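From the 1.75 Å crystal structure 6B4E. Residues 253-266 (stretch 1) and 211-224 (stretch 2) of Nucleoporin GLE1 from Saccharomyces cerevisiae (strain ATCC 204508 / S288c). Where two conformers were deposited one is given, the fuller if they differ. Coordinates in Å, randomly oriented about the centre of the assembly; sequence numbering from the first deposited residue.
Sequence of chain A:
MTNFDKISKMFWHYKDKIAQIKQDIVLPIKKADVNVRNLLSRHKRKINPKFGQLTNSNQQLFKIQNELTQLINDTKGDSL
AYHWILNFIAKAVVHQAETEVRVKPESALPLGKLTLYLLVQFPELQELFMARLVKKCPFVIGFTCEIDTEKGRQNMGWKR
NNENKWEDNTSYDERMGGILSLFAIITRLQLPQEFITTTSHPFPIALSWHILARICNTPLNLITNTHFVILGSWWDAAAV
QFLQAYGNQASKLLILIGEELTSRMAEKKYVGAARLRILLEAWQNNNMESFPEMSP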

# COMPACT_ATOMS: atom_id res chain seq x y z
N LEU A 253 -15.62 11.41 1.85
CA LEU A 253 -14.76 10.79 0.85
C LEU A 253 -15.19 9.35 0.58
O LEU A 253 -15.10 8.88 -0.56
CB LEU A 253 -13.30 10.88 1.31
CG LEU A 253 -12.20 10.52 0.31
CD1 LEU A 253 -12.47 11.07 -1.07
CD2 LEU A 253 -10.88 11.03 0.83
N LEU A 254 -15.68 8.64 1.60
CA LEU A 254 -16.22 7.30 1.37
C LEU A 254 -17.46 7.35 0.50
O LEU A 254 -17.66 6.48 -0.36
CB LEU A 254 -16.54 6.60 2.70
CG LEU A 254 -15.37 6.28 3.63
CD1 LEU A 254 -15.88 5.35 4.72
CD2 LEU A 254 -14.22 5.65 2.90
N ILE A 255 -18.32 8.34 0.72
CA ILE A 255 -19.48 8.52 -0.16
C ILE A 255 -19.02 8.81 -1.58
O ILE A 255 -19.61 8.33 -2.55
CB ILE A 255 -20.39 9.63 0.39
CG1 ILE A 255 -20.99 9.19 1.73
CG2 ILE A 255 -21.48 10.00 -0.62
CD1 ILE A 255 -21.66 10.27 2.51
N LEU A 256 -17.97 9.61 -1.73
CA LEU A 256 -17.51 9.96 -3.07
C LEU A 256 -17.03 8.73 -3.82
O LEU A 256 -17.39 8.53 -4.98
CB LEU A 256 -16.43 11.03 -3.00
CG LEU A 256 -16.06 11.66 -4.35
CD1 LEU A 256 -17.23 12.47 -4.95
CD2 LEU A 256 -14.88 12.54 -4.19
N ILE A 257 -16.23 7.87 -3.17
CA ILE A 257 -15.75 6.67 -3.88
C ILE A 257 -16.86 5.64 -4.05
O ILE A 257 -16.96 4.98 -5.09
CB ILE A 257 -14.50 6.03 -3.21
CG1 ILE A 257 -14.72 5.59 -1.75
CG2 ILE A 257 -13.34 6.96 -3.32
CD1 ILE A 257 -13.61 4.66 -1.24
N GLY A 258 -17.69 5.45 -3.02
CA GLY A 258 -18.63 4.34 -3.05
C GLY A 258 -19.90 4.61 -3.82
O GLY A 258 -20.48 3.68 -4.39
N GLU A 259 -20.36 5.86 -3.83
CA GLU A 259 -21.57 6.25 -4.57
C GLU A 259 -21.22 6.94 -5.88
O GLU A 259 -21.59 6.47 -6.96
CB GLU A 259 -22.45 7.17 -3.72
CG GLU A 259 -23.66 7.72 -4.47
CD GLU A 259 -24.59 6.62 -4.99
OE1 GLU A 259 -25.02 6.71 -6.16
OE2 GLU A 259 -24.88 5.67 -4.23
N GLU A 260 -20.47 8.04 -5.81
CA GLU A 260 -20.28 8.87 -7.00
C GLU A 260 -19.35 8.22 -8.01
O GLU A 260 -19.67 8.15 -9.20
CB GLU A 260 -19.75 10.25 -6.59
CG GLU A 260 -19.64 11.25 -7.73
CD GLU A 260 -20.99 11.58 -8.39
OE1 GLU A 260 -20.99 12.17 -9.49
OE2 GLU A 260 -22.04 11.24 -7.80
N LEU A 261 -18.19 7.74 -7.57
CA LEU A 261 -17.25 7.14 -8.51
C LEU A 261 -17.83 5.88 -9.16
O LEU A 261 -17.72 5.70 -10.38
CB LEU A 261 -15.94 6.84 -7.79
CG LEU A 261 -14.77 6.37 -8.65
CD1 LEU A 261 -14.39 7.41 -9.70
CD2 LEU A 261 -13.59 6.05 -7.77
N THR A 262 -18.48 5.02 -8.37
CA THR A 262 -19.10 3.83 -8.95
C THR A 262 -20.24 4.21 -9.90
O THR A 262 -20.41 3.58 -10.96
CB THR A 262 -19.63 2.91 -7.85
OG1 THR A 262 -20.58 3.61 -7.05
CG2 THR A 262 -18.52 2.43 -6.96
N SER A 263 -21.04 5.22 -9.54
CA SER A 263 -22.14 5.64 -10.41
C SER A 263 -21.63 6.13 -11.75
O SER A 263 -22.20 5.82 -12.80
CB SER A 263 -22.97 6.75 -9.74
OG SER A 263 -23.90 6.25 -8.80
N ARG A 264 -20.55 6.93 -11.73
CA ARG A 264 -20.05 7.52 -12.96
C ARG A 264 -19.49 6.48 -13.92
O ARG A 264 -19.45 6.74 -15.13
CB ARG A 264 -18.98 8.56 -12.63
CG ARG A 264 -19.53 9.77 -11.87
CD ARG A 264 -20.35 10.67 -12.77
NE ARG A 264 -19.55 11.23 -13.85
CZ ARG A 264 -18.84 12.35 -13.75
NH1 ARG A 264 -18.15 12.79 -14.79
NH2 ARG A 264 -18.82 13.04 -12.61
N MET A 265 -19.06 5.32 -13.41
CA MET A 265 -18.50 4.25 -14.22
C MET A 265 -19.46 3.08 -14.39
O MET A 265 -19.04 2.00 -14.78
CB MET A 265 -17.19 3.74 -13.61
CG MET A 265 -16.16 4.81 -13.26
SD MET A 265 -15.68 5.86 -14.66
CE MET A 265 -14.91 4.67 -15.72
N ALA A 266 -20.75 3.28 -14.08
CA ALA A 266 -21.67 2.15 -13.93
C ALA A 266 -21.81 1.34 -15.21
O ALA A 266 -22.01 0.13 -15.15
CB ALA A 266 -23.05 2.65 -13.50
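Stretch 2 (211-224) ILARICNTPLNLIT

The contact between these two stretches is a predominantly apolar packing of one helix, and of the turn that follows it, along the side of another, with no hydrogen bond passing between them. It illustrates how the segment following a helix can continue a contact that the helix begins. Stretch 2 enters as a helix that includes 211-216, passes through Thr 218 and Pro 219 in extended conformation, makes a 3-10 turn at 220-222 and leaves extended again at Ile 223. Stretch 1 is helical from Leu 253 to Arg 264, widened by a pi-type turn at 256-261. The two helices run in the same general direction, their axes crossing at 42° with a closest approach of 10.4 Å.

Along the helical part, Leu 212 and Cys 216, one turn apart, both point toward stretch 1. Leu 212 CB lies 3.7 Å from Leu 253 CD2, and Leu 212 CD2 meets Ile 257 CD1 at 3.9 Å. Cys 216 makes the closer contacts: its SG is 3.3 Å from Ile 257 CG2, 3.6 Å from Leu 256 CD2 and 4.0 Å from Leu 253 CD1. Ile 215, directed sideways, still brings CG2 to 4.2 Å from Leu 261 CD2.

Beyond the helix, Thr 218 OG1 donates a 2.6 Å hydrogen bond to Arg 214 O. Leu 220, first residue of the 3-10 segment, points toward stretch 1 and has the largest covered area of any residue. Leu 220 CD2 packs 3.9 Å from Leu 261 CD1, while Leu 220 CD1 lies over one face of the Arg 264 guanidinium, 3.4 Å from Arg 264 NH1. Met 265, just past the helix, closes this end, with SD 4.3 Å from Leu 220 CB and CE 4.3 Å from Ile 223 CB.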

# COMPACT_ATOMS: atom_id res chain seq x y z
N ILE A 211 -4.49 8.38 -1.19
CA ILE A 211 -4.92 7.39 -2.18
C ILE A 211 -6.33 7.68 -2.65
O ILE A 211 -6.60 7.72 -3.86
CB ILE A 211 -4.82 5.97 -1.60
CG1 ILE A 211 -3.36 5.60 -1.36
CG2 ILE A 211 -5.48 4.95 -2.56
CD1 ILE A 211 -3.17 4.33 -0.55
N LEU A 212 -7.26 7.85 -1.70
CA LEU A 212 -8.66 8.04 -2.06
C LEU A 212 -8.84 9.36 -2.80
O LEU A 212 -9.57 9.42 -3.80
CB LEU A 212 -9.54 7.97 -0.81
CG LEU A 212 -10.01 6.56 -0.40
CD1 LEU A 212 -8.85 5.63 -0.09
CD2 LEU A 212 -10.97 6.62 0.78
N ALA A 213 -8.22 10.43 -2.29
CA ALA A 213 -8.36 11.73 -2.93
C ALA A 213 -7.82 11.72 -4.34
O ALA A 213 -8.43 12.29 -5.25
CB ALA A 213 -7.64 12.80 -2.10
N ARG A 214 -6.64 11.13 -4.54
CA ARG A 214 -6.00 11.18 -5.85
C ARG A 214 -6.75 10.36 -6.88
O ARG A 214 -6.82 10.75 -8.05
CB ARG A 214 -4.55 10.70 -5.72
CG ARG A 214 -3.70 11.72 -4.97
CD ARG A 214 -2.36 11.18 -4.56
NE ARG A 214 -1.66 12.20 -3.78
CZ ARG A 214 -0.50 12.04 -3.17
NH1 ARG A 214 0.18 10.91 -3.27
NH2 ARG A 214 -0.01 13.04 -2.44
N ILE A 215 -7.27 9.20 -6.48
CA ILE A 215 -8.10 8.42 -7.39
C ILE A 215 -9.37 9.19 -7.73
O ILE A 215 -9.77 9.25 -8.90
CB ILE A 215 -8.39 7.03 -6.80
CG1 ILE A 215 -7.10 6.21 -6.74
CG2 ILE A 215 -9.43 6.31 -7.64
CD1 ILE A 215 -7.24 4.84 -6.06
N CYS A 216 -9.99 9.83 -6.74
CA CYS A 216 -11.17 10.64 -7.03
C CYS A 216 -10.85 11.85 -7.90
O CYS A 216 -11.76 12.40 -8.52
CB CYS A 216 -11.81 11.12 -5.74
SG CYS A 216 -12.72 9.81 -4.89
N ASN A 217 -9.59 12.27 -7.97
CA ASN A 217 -9.21 13.40 -8.80
C ASN A 217 -8.63 12.97 -10.14
O ASN A 217 -8.26 13.82 -10.95
CB ASN A 217 -8.20 14.28 -8.05
CG ASN A 217 -8.83 14.99 -6.86
OD1 ASN A 217 -10.06 15.14 -6.77
ND2 ASN A 217 -7.98 15.46 -5.94
N THR A 218 -8.57 11.67 -10.40
CA THR A 218 -7.95 11.14 -11.61
C THR A 218 -8.91 11.27 -12.79
O THR A 218 -10.10 11.00 -12.63
CB THR A 218 -7.58 9.67 -11.38
OG1 THR A 218 -6.51 9.62 -10.42
CG2 THR A 218 -7.13 8.98 -12.65
N PRO A 219 -8.45 11.72 -13.96
CA PRO A 219 -9.33 11.76 -15.14
C PRO A 219 -10.04 10.43 -15.33
O PRO A 219 -9.43 9.37 -15.32
CB PRO A 219 -8.36 12.06 -16.29
CG PRO A 219 -7.22 12.76 -15.65
CD PRO A 219 -7.07 12.13 -14.30
N LEU A 220 -11.37 10.50 -15.48
CA LEU A 220 -12.17 9.29 -15.43
C LEU A 220 -11.83 8.35 -16.58
O LEU A 220 -11.99 7.13 -16.44
CB LEU A 220 -13.66 9.63 -15.43
CG LEU A 220 -14.14 10.35 -14.17
CD1 LEU A 220 -15.63 10.62 -14.26
CD2 LEU A 220 -13.80 9.57 -12.90
N ASN A 221 -11.35 8.88 -17.70
CA ASN A 221 -10.94 8.03 -18.81
C ASN A 221 -9.77 7.11 -18.46
O ASN A 221 -9.48 6.19 -19.23
CB ASN A 221 -10.56 8.90 -20.01
CG ASN A 221 -9.53 9.93 -19.66
OD1 ASN A 221 -9.82 10.88 -18.91
ND2 ASN A 221 -8.32 9.77 -20.17
N LEU A 222 -9.11 7.33 -17.31
CA LEU A 222 -8.02 6.47 -16.87
C LEU A 222 -8.42 5.50 -15.77
O LEU A 222 -7.60 4.65 -15.39
CB LEU A 222 -6.85 7.32 -16.36
CG LEU A 222 -6.23 8.24 -17.41
CD1 LEU A 222 -5.12 9.00 -16.76
CD2 LEU A 222 -5.73 7.47 -18.64
N ILE A 223 -9.64 5.60 -15.25
CA ILE A 223 -10.11 4.71 -14.21
C ILE A 223 -10.45 3.36 -14.83
O ILE A 223 -11.09 3.28 -15.87
CB ILE A 223 -11.34 5.33 -13.50
CG1 ILE A 223 -10.94 6.62 -12.79
CG2 ILE A 223 -11.97 4.36 -12.52
CD1 ILE A 223 -9.95 6.44 -11.65
N THR A 224 -10.01 2.29 -14.17
CA THR A 224 -10.25 0.93 -14.62
C THR A 224 -10.80 0.14 -13.45
O THR A 224 -10.93 0.65 -12.33
CB THR A 224 -8.98 0.29 -15.17
OG1 THR A 224 -8.05 0.09 -14.10
CG2 THR A 224 -8.36 1.18 -16.23